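Local coordinates for protein ribonucleoside-diphosphate reductase (PDB 5IM3) that probably makes the precursors for DNA synthesis by reducing ribonucleoside diphosphates to deoxyribonucleotides, under allosteric control by bound nucleotides such as dATP, at residues A[436-441]-A[478-483]; A[393-396]-A[401-404]. All coordinates share one frame; numbering follows the deposited sequence.

Contact 1: residues A[436-441]-A[478-483]; sequences TAVAVN and THDMNT. With DTP (2'-deoxyadenosine 5'-triphosphate), chain F.
Val438 and Asp480 meet at the surface of the barrel domain, the ten-stranded alpha-beta barrel of ribonucleotide reductase. Val438 lies in the last turns of helix 427-440. Asp480 belongs to a type I beta turn, Thr478 to Met481, just before strand 482-487. Of the valine, one methyl does the touching. Val438 holds CG1 anti to its N (chi1 174°), which puts CG2 beside the N and facing the aspartate. CG2 rests against the carboxylate carbon, with Val438 CG2 3.5 Å from Asp480 CG. The two oxygens are almost equally far, Asp480 OD1 3.8 Å and OD2 3.7 Å from the same CG2. The methyl therefore sits over the flat carboxylate and not at one oxygen. With chi1 -49° the carboxylate carbon lies anti to the Asp480 carbonyl carbon, on the side of its own N, and one face of the group is turned to the valine. Ala437 adds a looser touch, its CB 4.1 Å from Asp480 O.

No hydrogen bond joins the two segments directly. The turn is tied to the helix one turn earlier, where Asp480 N bonds Asn434 OD1. The Met481 side chain leads away from 436-441 and packs on Leu430 and Val433 of the helix and Val450 of strand 450-455.

The other side of the helix end serves a dATP site shared with the second subunit, whose Asp380 and Leu382 also bond the nucleotide. Val440 CG1 lies 3.3 Å from the adenine N6. Ala439 O comes within 3.2 Å of adenine C2. A weak hydrogen bond runs from dATP N6 to Val440 O, at 3.3 Å and 160°.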
# COMPACT_ATOMS: atom_id res chain seq x y z
N THR A 436 32.38 18.69 -12.91
CA THR A 436 33.79 18.50 -13.21
C THR A 436 34.13 17.02 -13.30
O THR A 436 34.88 16.60 -14.20
CB THR A 436 34.64 19.20 -12.15
OG1 THR A 436 34.42 20.61 -12.22
CG2 THR A 436 36.12 18.90 -12.34
N ALA A 437 33.59 16.21 -12.40
CA ALA A 437 33.81 14.77 -12.46
C ALA A 437 33.28 14.19 -13.78
O ALA A 437 33.92 13.31 -14.37
CB ALA A 437 33.16 14.10 -11.26
N VAL A 438 32.14 14.69 -14.25
CA VAL A 438 31.63 14.28 -15.56
C VAL A 438 32.57 14.75 -16.67
O VAL A 438 32.80 14.02 -17.65
CB VAL A 438 30.20 14.81 -15.78
CG1 VAL A 438 29.73 14.52 -17.19
CG2 VAL A 438 29.24 14.20 -14.77
N ALA A 439 33.12 15.96 -16.54
CA ALA A 439 33.92 16.54 -17.62
C ALA A 439 35.28 15.87 -17.75
O ALA A 439 35.81 15.72 -18.85
CB ALA A 439 34.10 18.04 -17.40
N VAL A 440 35.87 15.47 -16.62
CA VAL A 440 37.21 14.88 -16.61
C VAL A 440 37.17 13.36 -16.55
O VAL A 440 38.22 12.72 -16.64
CB VAL A 440 38.03 15.46 -15.44
CG1 VAL A 440 39.51 15.13 -15.59
CG2 VAL A 440 37.86 16.98 -15.36
N ASN A 441 35.99 12.76 -16.44
CA ASN A 441 35.84 11.31 -16.36
C ASN A 441 36.61 10.74 -15.18
O ASN A 441 36.06 10.57 -14.09
CB ASN A 441 36.30 10.65 -17.67
CG ASN A 441 35.45 11.05 -18.86
OD1 ASN A 441 34.36 10.52 -19.07
ND2 ASN A 441 35.96 11.99 -19.65
N THR A 478 23.31 15.67 -6.93
CA THR A 478 24.61 15.45 -7.56
C THR A 478 24.71 13.95 -7.86
O THR A 478 25.25 13.19 -7.07
CB THR A 478 25.77 15.93 -6.67
OG1 THR A 478 25.75 15.22 -5.43
CG2 THR A 478 25.68 17.43 -6.40
N HIS A 479 24.18 13.54 -9.02
CA HIS A 479 24.10 12.12 -9.36
C HIS A 479 25.43 11.52 -9.79
O HIS A 479 25.49 10.30 -10.00
CB HIS A 479 23.08 11.91 -10.49
CG HIS A 479 21.69 12.33 -10.14
ND1 HIS A 479 21.06 13.38 -10.78
CD2 HIS A 479 20.82 11.86 -9.23
CE1 HIS A 479 19.85 13.53 -10.27
NE2 HIS A 479 19.68 12.62 -9.33
N ASP A 480 26.48 12.32 -9.92
CA ASP A 480 27.78 11.82 -10.38
C ASP A 480 28.86 12.04 -9.33
O ASP A 480 30.05 11.98 -9.65
CB ASP A 480 28.16 12.49 -11.70
CG ASP A 480 27.04 12.44 -12.72
OD1 ASP A 480 26.93 11.43 -13.44
OD2 ASP A 480 26.25 13.40 -12.79
N MET A 481 28.47 12.26 -8.08
CA MET A 481 29.40 12.54 -7.00
C MET A 481 29.01 11.70 -5.79
O MET A 481 27.82 11.57 -5.48
CB MET A 481 29.37 14.03 -6.63
CG MET A 481 30.40 14.46 -5.60
SD MET A 481 30.13 16.13 -4.97
CE MET A 481 28.76 15.83 -3.85
N ASN A 482 30.01 11.14 -5.12
CA ASN A 482 29.76 10.40 -3.90
C ASN A 482 29.73 11.36 -2.71
O ASN A 482 30.26 12.47 -2.76
CB ASN A 482 30.83 9.32 -3.69
CG ASN A 482 30.75 8.20 -4.72
OD1 ASN A 482 31.75 7.87 -5.37
ND2 ASN A 482 29.58 7.60 -4.87
N THR A 483 29.09 10.91 -1.63
CA THR A 483 28.95 11.68 -0.42
C THR A 483 29.25 10.79 0.78
O THR A 483 29.02 9.57 0.73
CB THR A 483 27.54 12.27 -0.27
OG1 THR A 483 26.58 11.21 -0.32
CG2 THR A 483 27.23 13.26 -1.39
PG DTP F . 48.56 17.90 -25.02
O1G DTP F . 47.56 16.82 -25.32
O2G DTP F . 48.25 19.21 -25.75
O3G DTP F . 50.00 17.49 -25.35
PB DTP F . 48.44 19.60 -22.65
O1B DTP F . 49.10 19.49 -21.33
O2B DTP F . 49.03 20.75 -23.47
O3B DTP F . 48.59 18.24 -23.47
PA DTP F . 45.75 19.04 -21.71
O1A DTP F . 45.79 19.40 -20.28
O2A DTP F . 46.05 17.55 -21.87
O3A DTP F . 46.88 19.86 -22.48
O5' DTP F . 44.38 19.35 -22.44
C5' DTP F . 44.21 19.41 -23.87
C4' DTP F . 42.73 19.31 -24.16
O4' DTP F . 42.24 18.03 -23.70
C3' DTP F . 41.86 20.37 -23.49
O3' DTP F . 40.80 20.76 -24.36
C2' DTP F . 41.32 19.65 -22.26
C1' DTP F . 41.21 18.21 -22.75
N9 DTP F . 41.38 17.21 -21.70
C8 DTP F . 42.55 16.88 -21.06
N7 DTP F . 42.41 15.98 -20.12
C5 DTP F . 41.05 15.69 -20.15
C6 DTP F . 40.25 14.80 -19.40
N6 DTP F . 40.73 14.03 -18.42
N1 DTP F . 38.93 14.75 -19.68
C2 DTP F . 38.45 15.53 -20.65
N3 DTP F . 39.10 16.41 -21.42
C4 DTP F . 40.41 16.44 -21.12

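Contact 2: residues A[393-396]-A[401-404]; sequences AMLS and GLGN
Leu395 and Leu402 join the helix and second strand of a beta-alpha-beta unit in the barrel domain, made of strand 373-377, helix 382-395 and strand 401-405. The two flanking strands are parallel neighbours, and the helix packs on their sheet.

The apolar part is a leucine pair. Their side chains meet at about a right angle. Leu402 CD2 lies 3.5 Å from Leu395 CD1 and 4.0 Å from Leu395 CB, so this one methyl fits against both the base and a branch of its partner. Both leucines are buried. Tyr374 of the first strand touches each of them, and Val450 of the next strand also packs on Leu402.

The mixed part is made by the other methyl of Leu402 and the hydroxyl of Ser396. With chi1 -63°, Ser396 swings OG to the side of its own N, where it hydrogen-bonds the carbonyl O of Asn392, four residues earlier. The polar end has its partner there.

No hydrogen bond crosses between the segments; side-chain packing joins them. The two branches of Leu402 divide the work, CD2 going to Leu395 and CD1 approaching Ser396 OG at 3.1 Å.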
# COMPACT_ATOMS: atom_id res chain seq x y z
N ALA A 393 40.17 18.77 -10.92
CA ALA A 393 40.30 18.49 -12.34
C ALA A 393 41.69 17.95 -12.66
O ALA A 393 41.83 16.96 -13.37
CB ALA A 393 39.99 19.74 -13.15
N MET A 394 42.74 18.60 -12.13
CA MET A 394 44.11 18.18 -12.45
C MET A 394 44.41 16.79 -11.90
O MET A 394 45.02 15.96 -12.58
CB MET A 394 45.12 19.19 -11.90
CG MET A 394 45.00 20.59 -12.48
SD MET A 394 45.06 20.61 -14.28
CE MET A 394 43.34 20.69 -14.66
N LEU A 395 44.00 16.52 -10.66
CA LEU A 395 44.26 15.23 -10.04
C LEU A 395 43.49 14.11 -10.74
O LEU A 395 43.94 12.96 -10.73
CB LEU A 395 43.91 15.28 -8.56
CG LEU A 395 44.73 16.28 -7.74
CD1 LEU A 395 44.13 16.50 -6.36
CD2 LEU A 395 46.17 15.81 -7.62
N SER A 396 42.35 14.42 -11.34
CA SER A 396 41.52 13.45 -12.04
C SER A 396 41.91 13.29 -13.50
O SER A 396 41.32 12.45 -14.19
CB SER A 396 40.05 13.86 -11.95
OG SER A 396 39.61 13.87 -10.61
N GLY A 401 41.25 9.17 -7.98
CA GLY A 401 40.11 9.22 -7.06
C GLY A 401 40.36 10.24 -5.97
O GLY A 401 41.49 10.41 -5.51
N LEU A 402 39.29 10.90 -5.54
CA LEU A 402 39.39 12.07 -4.68
C LEU A 402 38.42 12.01 -3.51
O LEU A 402 37.24 11.68 -3.68
CB LEU A 402 39.11 13.35 -5.47
CG LEU A 402 40.21 13.81 -6.42
CD1 LEU A 402 39.62 14.58 -7.58
CD2 LEU A 402 41.20 14.67 -5.66
N GLY A 403 38.92 12.36 -2.33
CA GLY A 403 38.08 12.74 -1.20
C GLY A 403 38.20 14.24 -0.97
O GLY A 403 39.30 14.79 -0.96
N ASN A 404 37.04 14.89 -0.79
CA ASN A 404 36.97 16.33 -0.57
C ASN A 404 36.28 16.62 0.75
O ASN A 404 35.14 16.20 0.96
CB ASN A 404 36.19 17.04 -1.69
CG ASN A 404 36.97 17.16 -2.97
OD1 ASN A 404 38.16 16.88 -3.04
ND2 ASN A 404 36.27 17.61 -4.01

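Contact 2 is buried, whereas contact 1 lies at the surface. Both hold a helix end near the same sheet, but with different chemistry. Contact 2 sets leucine against leucine, with a serine hydroxyl beside it, inside one beta-alpha-beta unit. Contact 1 sets a valine methyl against an aspartate carboxylate in a turn. The helices 382-395 and 427-440 also pack on each other and connect the two. Val440 CG1 is 3.5 Å from Ser396 O, and Thr436 CG2 is 4.0 Å from Ala393 CB. Both contacts reach the second subunit, through Ala393 and Met394 in contact 2 and Thr436, Ala439 and Val440 in contact 1. Contact 1 includes residues that touch dATP directly.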